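Side-chain contacts in N-acyl-D-glutamate deacylase (Bordetella bronchiseptica, PDB 3GIP), which hydrolyses N-acyl-D-glutamate to D-glutamate and a carboxylate, probably through a zinc-activated water, as a member of the amidohydrolase superfamily: residues 9-14 against 56-61; 224-229 against 261-266; 250-255 against 297-302. One frame throughout, in Å; residues are numbered along the deposited sequence.

Interaction 1 of 3, residues 9-14 against 56-61; sequences FKITGG and KIVAPG
With chi1 at -57°, I11 sends CG1 anti to its carbonyl carbon and leaves the CG2 methyl anti to the backbone N, while V58, at chi1 -180°, swings its own CG2 beside its backbone N. These two branch methyls are the ones that meet: I11 CG2 lies 3.8 Å from V58 CG2, an ordinary van der Waals distance, with the two side chains slanting across each other. Both residues point their CB toward the opposing segment, and the contact is apolar, with no hydrogen bond joining 9-14 to 56-61. Beta-branched residues suit this place because they are at home in strands and put a methyl close to the backbone, where a short reach is enough.

Further along, the chains draw nearer. G14 CA comes within 3.6 Å of K56 O and stands 4.5 Å from V58 CG2, and the two CA atoms of G14 and K56 are 5.2 Å apart. The absence of a side chain on G14 is what allows this approach, since the direction a CB would take is occupied by the K56 carbonyl and the V58 methyl. The preceding G13, with phi 75°, turns the chain as it leaves strand 7-12, and its N is hydrogen-bonded to D28 OD1. K56 offers its backbone here; the end of its side chain leads away.

The contact is buried between two layers of strands. Strand 7-12 runs inside a four-stranded mixed sheet, flanked by 28-32 and 50-52, and L29 of the former touches both I11 and V58. From the other layer V428, on strand 428-431, also packs against both residues, and L456 of strand 452-457 reaches I11. Strand 57-64 pairs antiparallel with 428-431 and parallel with 87-92.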
loop_
_atom_site.group_PDB
_atom_site.type_symbol
_atom_site.label_atom_id
_atom_site.label_comp_id
_atom_site.label_asym_id
_atom_site.label_seq_id
_atom_site.Cartn_x
_atom_site.Cartn_y
_atom_site.Cartn_z
ATOM N N PHE A 9 1.699 -22.152 -19.228
ATOM C CA PHE A 9 0.816 -21.073 -19.643
ATOM C C PHE A 9 1.482 -20.252 -20.741
ATOM O O PHE A 9 2.707 -20.161 -20.811
ATOM C CB PHE A 9 0.530 -20.157 -18.447
ATOM C CG PHE A 9 -0.921 -19.791 -18.275
ATOM C CD1 PHE A 9 -1.620 -20.210 -17.148
ATOM C CD2 PHE A 9 -1.583 -19.010 -19.221
ATOM C CE1 PHE A 9 -2.957 -19.859 -16.959
ATOM C CE2 PHE A 9 -2.923 -18.650 -19.041
ATOM C CZ PHE A 9 -3.609 -19.077 -17.907
ATOM N N LYS A 10 0.673 -19.676 -21.618
ATOM C CA LYS A 10 1.200 -18.814 -22.662
ATOM C C LYS A 10 0.146 -17.755 -22.945
ATOM O O LYS A 10 -1.050 -18.043 -22.965
ATOM C CB LYS A 10 1.552 -19.599 -23.935
ATOM C CG LYS A 10 0.391 -20.080 -24.787
ATOM C CD LYS A 10 0.932 -20.685 -26.077
ATOM C CE LYS A 10 -0.172 -21.141 -27.017
ATOM N NZ LYS A 10 0.388 -21.680 -28.294
ATOM N N ILE A 11 0.602 -16.520 -23.114
ATOM C CA ILE A 11 -0.275 -15.391 -23.392
ATOM C C ILE A 11 0.185 -14.844 -24.733
ATOM O O ILE A 11 1.274 -14.279 -24.845
ATOM C CB ILE A 11 -0.139 -14.319 -22.302
ATOM C CG1 ILE A 11 -0.435 -14.943 -20.936
ATOM C CG2 ILE A 11 -1.086 -13.162 -22.590
ATOM C CD1 ILE A 11 -0.168 -14.022 -19.766
ATOM N N THR A 12 -0.653 -15.007 -25.749
ATOM C CA THR A 12 -0.289 -14.596 -27.095
ATOM C C THR A 12 -1.071 -13.462 -27.750
ATOM O O THR A 12 -2.161 -13.094 -27.310
ATOM C CB THR A 12 -0.363 -15.808 -28.038
ATOM O OG1 THR A 12 -0.036 -15.399 -29.371
ATOM C CG2 THR A 12 -1.767 -16.399 -28.020
ATOM N N GLY A 13 -0.483 -12.918 -28.813
ATOM C CA GLY A 13 -1.108 -11.859 -29.585
ATOM C C GLY A 13 -1.150 -10.457 -29.007
ATOM O O GLY A 13 -1.605 -9.530 -29.679
ATOM N N GLY A 14 -0.669 -10.288 -27.782
ATOM C CA GLY A 14 -0.706 -8.971 -27.172
ATOM C C GLY A 14 0.567 -8.157 -27.289
ATOM O O GLY A 14 1.527 -8.557 -27.953
ATOM N N LYS A 56 -4.580 -6.271 -26.343
ATOM C CA LYS A 56 -4.365 -5.998 -24.927
ATOM C C LYS A 56 -2.890 -5.788 -24.605
ATOM O O LYS A 56 -2.011 -6.061 -25.427
ATOM C CB LYS A 56 -4.874 -7.161 -24.071
ATOM C CG LYS A 56 -6.242 -7.689 -24.459
ATOM C CD LYS A 56 -7.323 -6.642 -24.284
ATOM C CE LYS A 56 -8.679 -7.205 -24.681
ATOM N NZ LYS A 56 -9.003 -8.438 -23.912
ATOM N N ILE A 57 -2.638 -5.299 -23.395
ATOM C CA ILE A 57 -1.286 -5.079 -22.907
ATOM C C ILE A 57 -1.003 -6.210 -21.927
ATOM O O ILE A 57 -1.875 -6.597 -21.148
ATOM C CB ILE A 57 -1.156 -3.741 -22.139
ATOM C CG1 ILE A 57 -1.306 -2.561 -23.100
ATOM C CG2 ILE A 57 0.190 -3.682 -21.419
ATOM C CD1 ILE A 57 -0.201 -2.457 -24.135
ATOM N N VAL A 58 0.205 -6.754 -21.995
ATOM C CA VAL A 58 0.629 -7.813 -21.093
ATOM C C VAL A 58 1.745 -7.165 -20.282
ATOM O O VAL A 58 2.784 -6.784 -20.824
ATOM C CB VAL A 58 1.154 -9.031 -21.874
ATOM C CG1 VAL A 58 1.583 -10.127 -20.911
ATOM C CG2 VAL A 58 0.071 -9.538 -22.810
ATOM N N ALA A 59 1.517 -7.024 -18.982
ATOM C CA ALA A 59 2.480 -6.353 -18.122
ATOM C C ALA A 59 2.761 -7.110 -16.836
ATOM O O ALA A 59 2.102 -8.106 -16.533
ATOM C CB ALA A 59 1.948 -4.959 -17.788
ATOM N N PRO A 60 3.767 -6.657 -16.065
ATOM C CA PRO A 60 4.056 -7.353 -14.809
ATOM C C PRO A 60 2.875 -7.056 -13.881
ATOM O O PRO A 60 2.272 -5.986 -13.978
ATOM C CB PRO A 60 5.331 -6.670 -14.302
ATOM C CG PRO A 60 5.914 -5.990 -15.516
ATOM C CD PRO A 60 4.692 -5.528 -16.268
ATOM N N GLY A 61 2.539 -7.988 -12.996
ATOM C CA GLY A 61 1.441 -7.741 -12.075
ATOM C C GLY A 61 1.751 -6.499 -11.259
ATOM O O GLY A 61 2.918 -6.223 -10.963
#

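Interaction 2 of 3, residues 224-229 against 261-266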
loop_
_atom_site.group_PDB
_atom_site.type_symbol
_atom_site.label_atom_id
_atom_site.label_comp_id
_atom_site.label_asym_id
_atom_site.label_seq_id
_atom_site.Cartn_x
_atom_site.Cartn_y
_atom_site.Cartn_z
ATOM N N ASP A 224 -0.945 21.613 7.961
ATOM C CA ASP A 224 -0.118 22.782 8.246
ATOM C C ASP A 224 1.355 22.468 8.512
ATOM O O ASP A 224 2.231 23.282 8.231
ATOM C CB ASP A 224 -0.687 23.557 9.437
ATOM C CG ASP A 224 -2.019 24.212 9.129
ATOM O OD1 ASP A 224 -2.531 24.050 7.999
ATOM O OD2 ASP A 224 -2.558 24.893 10.027
ATOM N N GLY A 225 1.634 21.290 9.058
ATOM C CA GLY A 225 3.017 20.945 9.339
ATOM C C GLY A 225 3.620 19.932 8.387
ATOM O O GLY A 225 4.601 19.274 8.731
ATOM N N VAL A 226 3.064 19.821 7.182
ATOM C CA VAL A 226 3.554 18.848 6.213
ATOM C C VAL A 226 5.017 19.025 5.806
ATOM O O VAL A 226 5.739 18.041 5.660
ATOM C CB VAL A 226 2.657 18.817 4.942
ATOM C CG1 VAL A 226 2.800 20.105 4.152
ATOM C CG2 VAL A 226 3.007 17.600 4.090
ATOM N N GLU A 227 5.468 20.264 5.625
ATOM C CA GLU A 227 6.863 20.470 5.247
ATOM C C GLU A 227 7.807 20.028 6.360
ATOM O O GLU A 227 8.826 19.394 6.102
ATOM C CB GLU A 227 7.119 21.936 4.879
ATOM C CG GLU A 227 6.550 22.317 3.518
ATOM C CD GLU A 227 6.889 23.739 3.111
ATOM O OE1 GLU A 227 8.091 24.082 3.092
ATOM O OE2 GLU A 227 5.955 24.511 2.802
ATOM N N ALA A 228 7.461 20.356 7.600
ATOM C CA ALA A 228 8.287 19.960 8.736
ATOM C C ALA A 228 8.269 18.439 8.888
ATOM O O ALA A 228 9.278 17.828 9.244
ATOM C CB ALA A 228 7.768 20.617 10.009
ATOM N N ALA A 229 7.117 17.835 8.608
ATOM C CA ALA A 229 6.958 16.386 8.723
ATOM C C ALA A 229 7.834 15.628 7.731
ATOM O O ALA A 229 8.425 14.604 8.071
ATOM C CB ALA A 229 5.497 16.008 8.533
ATOM N N ARG A 261 5.409 21.286 -3.679
ATOM C CA ARG A 261 6.519 21.779 -4.475
ATOM C C ARG A 261 7.724 21.847 -3.546
ATOM O O ARG A 261 8.838 21.497 -3.930
ATOM C CB ARG A 261 6.174 23.144 -5.079
ATOM C CG ARG A 261 4.949 23.039 -5.978
ATOM C CD ARG A 261 4.727 24.229 -6.892
ATOM N NE ARG A 261 3.592 23.966 -7.775
ATOM C CZ ARG A 261 3.202 24.756 -8.768
ATOM N NH1 ARG A 261 3.856 25.883 -9.024
ATOM N NH2 ARG A 261 2.155 24.413 -9.512
ATOM N N ALA A 262 7.482 22.255 -2.303
ATOM C CA ALA A 262 8.543 22.352 -1.311
ATOM C C ALA A 262 8.971 20.983 -0.778
ATOM O O ALA A 262 10.166 20.718 -0.633
ATOM C CB ALA A 262 8.095 23.240 -0.156
ATOM N N THR A 263 8.006 20.112 -0.488
ATOM C CA THR A 263 8.346 18.792 0.042
ATOM C C THR A 263 9.080 17.937 -0.982
ATOM O O THR A 263 10.023 17.221 -0.644
ATOM C CB THR A 263 7.098 18.021 0.524
ATOM O OG1 THR A 263 6.174 17.873 -0.561
ATOM C CG2 THR A 263 6.425 18.756 1.677
ATOM N N LEU A 264 8.642 18.003 -2.237
ATOM C CA LEU A 264 9.289 17.237 -3.293
ATOM C C LEU A 264 10.687 17.789 -3.562
ATOM O O LEU A 264 11.594 17.045 -3.936
ATOM C CB LEU A 264 8.444 17.276 -4.570
ATOM C CG LEU A 264 7.096 16.558 -4.447
ATOM C CD1 LEU A 264 6.289 16.774 -5.722
ATOM C CD2 LEU A 264 7.318 15.071 -4.191
ATOM N N ALA A 265 10.861 19.093 -3.368
ATOM C CA ALA A 265 12.166 19.714 -3.574
ATOM C C ALA A 265 13.115 19.201 -2.496
ATOM O O ALA A 265 14.296 18.957 -2.752
ATOM C CB ALA A 265 12.049 21.236 -3.496
ATOM N N ASN A 266 12.581 19.027 -1.291
ATOM C CA ASN A 266 13.371 18.540 -0.164
ATOM C C ASN A 266 13.741 17.086 -0.430
ATOM O O ASN A 266 14.878 16.663 -0.203
ATOM C CB ASN A 266 12.552 18.657 1.123
ATOM C CG ASN A 266 13.412 18.617 2.367
ATOM O OD1 ASN A 266 14.632 18.483 2.291
ATOM N ND2 ASN A 266 12.775 18.738 3.528
HETATM O O HOH W 1 9.875 19.440 3.463
#
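The opening turn of helix 226-240 meets the early part of helix 260-272, with the CA atoms of E227 and T263 only 5.7 Å apart, T263 being a compact residue at this nearest point. The T263 methyl is the central apolar piece: its CG2, anti to the carbonyl carbon, lies 4.0 Å from E227 CA and equally close to E227 CG, while V226 CG2 approaches it at 4.3 Å. The side chains of E227 and T263 cross at about a right angle.

E227 then extends beyond CG so that its carboxylate lies beside A262, where OE1 is 3.4 Å from A262 CB; the short side chain of A262 lets the carboxylate lie alongside it. The charge is answered by R259, which makes a salt bridge to E227 OE2 and would probably hold the carboxylate in place. On T263 the hydroxyl OG1 is hydrogen-bonded to H249 NE2, so this one threonine serves an apolar and a polar partner at once.

A water bridges the helices, giving a hydrogen bond of 2.8 Å to E227 O and accepting one of 3.0 Å from N266 ND2, whose amide also binds E231. G225 occupies the N-cap of the first helix.

Successive helices packed side by side outside their strands are the pattern of a TIM barrel, the fold of the amidohydrolases; the preceding strands 214-218 and 243-246 lead to the zinc ligands H218 and H248.

Interaction 3 of 3, residues 250-255 against 297-302. With FMT (formic acid), chain D.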
loop_
_atom_site.group_PDB
_atom_site.type_symbol
_atom_site.label_atom_id
_atom_site.label_comp_id
_atom_site.label_asym_id
_atom_site.label_seq_id
_atom_site.Cartn_x
_atom_site.Cartn_y
_atom_site.Cartn_z
ATOM N N LYS A 250 0.700 13.762 0.461
ATOM C CA LYS A 250 -0.402 14.662 0.158
ATOM C C LYS A 250 -0.297 15.934 0.985
ATOM O O LYS A 250 0.486 16.008 1.935
ATOM C CB LYS A 250 -1.718 13.980 0.529
ATOM C CG LYS A 250 -1.875 13.822 2.049
ATOM C CD LYS A 250 -3.179 13.146 2.440
ATOM C CE LYS A 250 -3.094 11.645 2.298
ATOM N NZ LYS A 250 -2.178 11.031 3.318
ATOM N N CYS A 251 -1.114 16.916 0.617
ATOM C CA CYS A 251 -1.203 18.191 1.319
ATOM C C CYS A 251 -2.690 18.415 1.591
ATOM O O CYS A 251 -3.475 18.655 0.670
ATOM C CB CYS A 251 -0.636 19.321 0.461
ATOM S SG CYS A 251 1.138 19.163 0.164
ATOM N N MET A 252 -3.074 18.319 2.860
ATOM C CA MET A 252 -4.467 18.472 3.261
ATOM C C MET A 252 -4.850 19.891 3.667
ATOM O O MET A 252 -4.069 20.594 4.310
ATOM C CB MET A 252 -4.776 17.511 4.409
ATOM C CG MET A 252 -4.583 16.042 4.043
ATOM S SD MET A 252 -4.980 14.945 5.425
ATOM C CE MET A 252 -6.784 15.017 5.387
ATOM N N MET A 253 -6.069 20.273 3.291
ATOM C CA MET A 253 -6.653 21.591 3.558
ATOM C C MET A 253 -6.140 22.651 2.583
ATOM O O MET A 253 -4.946 22.733 2.300
ATOM C CB MET A 253 -6.412 22.002 5.013
ATOM C CG MET A 253 -7.043 21.031 6.008
ATOM S SD MET A 253 -6.957 21.575 7.723
ATOM C CE MET A 253 -8.402 22.552 7.819
ATOM N N PRO A 254 -7.052 23.483 2.056
ATOM C CA PRO A 254 -6.753 24.549 1.095
ATOM C C PRO A 254 -5.535 25.424 1.359
ATOM O O PRO A 254 -4.808 25.761 0.430
ATOM C CB PRO A 254 -8.046 25.356 1.065
ATOM C CG PRO A 254 -9.085 24.315 1.296
ATOM C CD PRO A 254 -8.479 23.507 2.422
ATOM N N GLN A 255 -5.311 25.799 2.614
ATOM C CA GLN A 255 -4.175 26.655 2.934
ATOM C C GLN A 255 -2.841 25.962 2.676
ATOM O O GLN A 255 -1.804 26.616 2.586
ATOM C CB GLN A 255 -4.231 27.118 4.398
ATOM C CG GLN A 255 -4.053 26.006 5.420
ATOM C CD GLN A 255 -5.365 25.400 5.869
ATOM O OE1 GLN A 255 -6.357 25.422 5.140
ATOM N NE2 GLN A 255 -5.375 24.843 7.078
ATOM N N GLU A 297 -14.327 20.664 13.172
ATOM C CA GLU A 297 -14.547 22.052 12.780
ATOM C C GLU A 297 -13.473 22.605 11.845
ATOM O O GLU A 297 -13.391 23.818 11.648
ATOM C CB GLU A 297 -14.629 22.947 14.020
ATOM C CG GLU A 297 -15.795 22.659 14.965
ATOM C CD GLU A 297 -17.154 22.797 14.303
ATOM O OE1 GLU A 297 -17.276 23.565 13.324
ATOM O OE2 GLU A 297 -18.110 22.148 14.776
ATOM N N THR A 298 -12.648 21.733 11.276
ATOM C CA THR A 298 -11.603 22.196 10.366
ATOM C C THR A 298 -11.783 21.656 8.950
ATOM O O THR A 298 -11.266 22.230 7.993
ATOM C CB THR A 298 -10.188 21.815 10.870
ATOM O OG1 THR A 298 -10.072 20.392 10.963
ATOM C CG2 THR A 298 -9.923 22.435 12.237
ATOM N N ILE A 299 -12.520 20.558 8.818
ATOM C CA ILE A 299 -12.766 19.961 7.509
ATOM C C ILE A 299 -14.254 19.688 7.348
ATOM O O ILE A 299 -14.868 19.055 8.205
ATOM C CB ILE A 299 -11.995 18.625 7.339
ATOM C CG1 ILE A 299 -10.489 18.868 7.465
ATOM C CG2 ILE A 299 -12.330 17.997 5.989
ATOM C CD1 ILE A 299 -9.643 17.603 7.351
ATOM N N ASP A 300 -14.836 20.178 6.254
ATOM C CA ASP A 300 -16.250 19.952 5.989
ATOM C C ASP A 300 -16.446 18.624 5.264
ATOM O O ASP A 300 -15.497 18.036 4.738
ATOM C CB ASP A 300 -16.845 21.082 5.140
ATOM C CG ASP A 300 -17.057 22.364 5.927
ATOM O OD1 ASP A 300 -17.185 22.302 7.169
ATOM O OD2 ASP A 300 -17.120 23.438 5.291
ATOM N N ASP A 301 -17.689 18.161 5.248
ATOM C CA ASP A 301 -18.064 16.914 4.593
ATOM C C ASP A 301 -17.364 15.655 5.090
ATOM O O ASP A 301 -17.148 14.714 4.326
ATOM C CB ASP A 301 -17.906 17.037 3.071
ATOM C CG ASP A 301 -19.043 17.825 2.433
ATOM O OD1 ASP A 301 -19.946 18.252 3.175
ATOM O OD2 ASP A 301 -19.041 18.015 1.198
ATOM N N ILE A 302 -17.011 15.632 6.372
ATOM C CA ILE A 302 -16.403 14.434 6.935
ATOM C C ILE A 302 -17.498 13.378 6.784
ATOM O O ILE A 302 -18.622 13.567 7.255
ATOM C CB ILE A 302 -16.038 14.643 8.424
ATOM C CG1 ILE A 302 -14.839 15.591 8.520
ATOM C CG2 ILE A 302 -15.713 13.302 9.086
ATOM C CD1 ILE A 302 -14.516 16.039 9.946
HETATM C C FMT D . -4.713 8.426 4.278
HETATM O O1 FMT D . -5.796 7.954 4.032
HETATM O O2 FMT D . -4.001 8.995 3.300
#
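M252 brings its terminal methyl to I299, with CE 4.3 Å from I299 CD1, the tip of the longer branch. M253 comes to the same isoleucine farther back, its CE modelled 4.2 Å from I299 CG1 and also beside T298, though the exact position of this methyl is doubtful. As modelled, then, the isoleucine receives a methyl from each methionine. No hydrogen bond joins the two segments. Long, unbranched methionines suit a place where the backbones stay well apart, 7.5 Å between the CA atoms of M253 and I299, because their flexible thioether chains can span that distance.

The reach follows from the torsions. M253 runs outward with chi2 near 180°, and as modelled a chi3 of 87° turns CE toward the loop. Its positive phi of 79° goes with a backbone in which both neighbouring methionines direct their CB toward 297-302. The T298 hydroxyl is hydrogen-bonded to R295 O, tying that residue into its own loop.

Farther in, the same loop carries K250, bent at chi3 and chi4, whose NZ gives a hydrogen bond of 2.7 Å to O2 of a formate. NZ also forms a salt bridge with E222 and hydrogen-bonds to the backbone O of H248, itself a zinc ligand. Y282, R376 and the S288 amide bind the formate too. It probably came from the crystallisation liquor, but this setting is consistent with a pocket for a substrate carboxylate.

The loop 250-255 lies between strand 243-246 and helix 260-272. Segment 297-302 is likewise a loop, between strands 287-290 and 303-307 of a three-stranded antiparallel sheet. Its central strand, 339-343, supplies Y343, which packs on M252 and I299; beyond its end A345 is joined to M253 by a backbone hydrogen bond.

Interaction 1 comes first along the chain and closes before the others open; its centre lies about 40 Å from that of interaction 2 and 42 Å from that of interaction 3, on the opposite side of the molecule's centre from the latter. It belongs to the strand layers beside the barrel. Interactions 2 and 3 have centres about 17 Å apart and interleave in sequence, in the order 224-229, 250-255, 261-266, 297-302. They touch through a probable hydrogen bond, D224 OD1 to Q255 NE2 at 3.1 Å, and through V226 packing on K250. Helix packing outside the barrel is thus joined to the loop 250-255, whose M252 side chain is about 10 Å from the zinc.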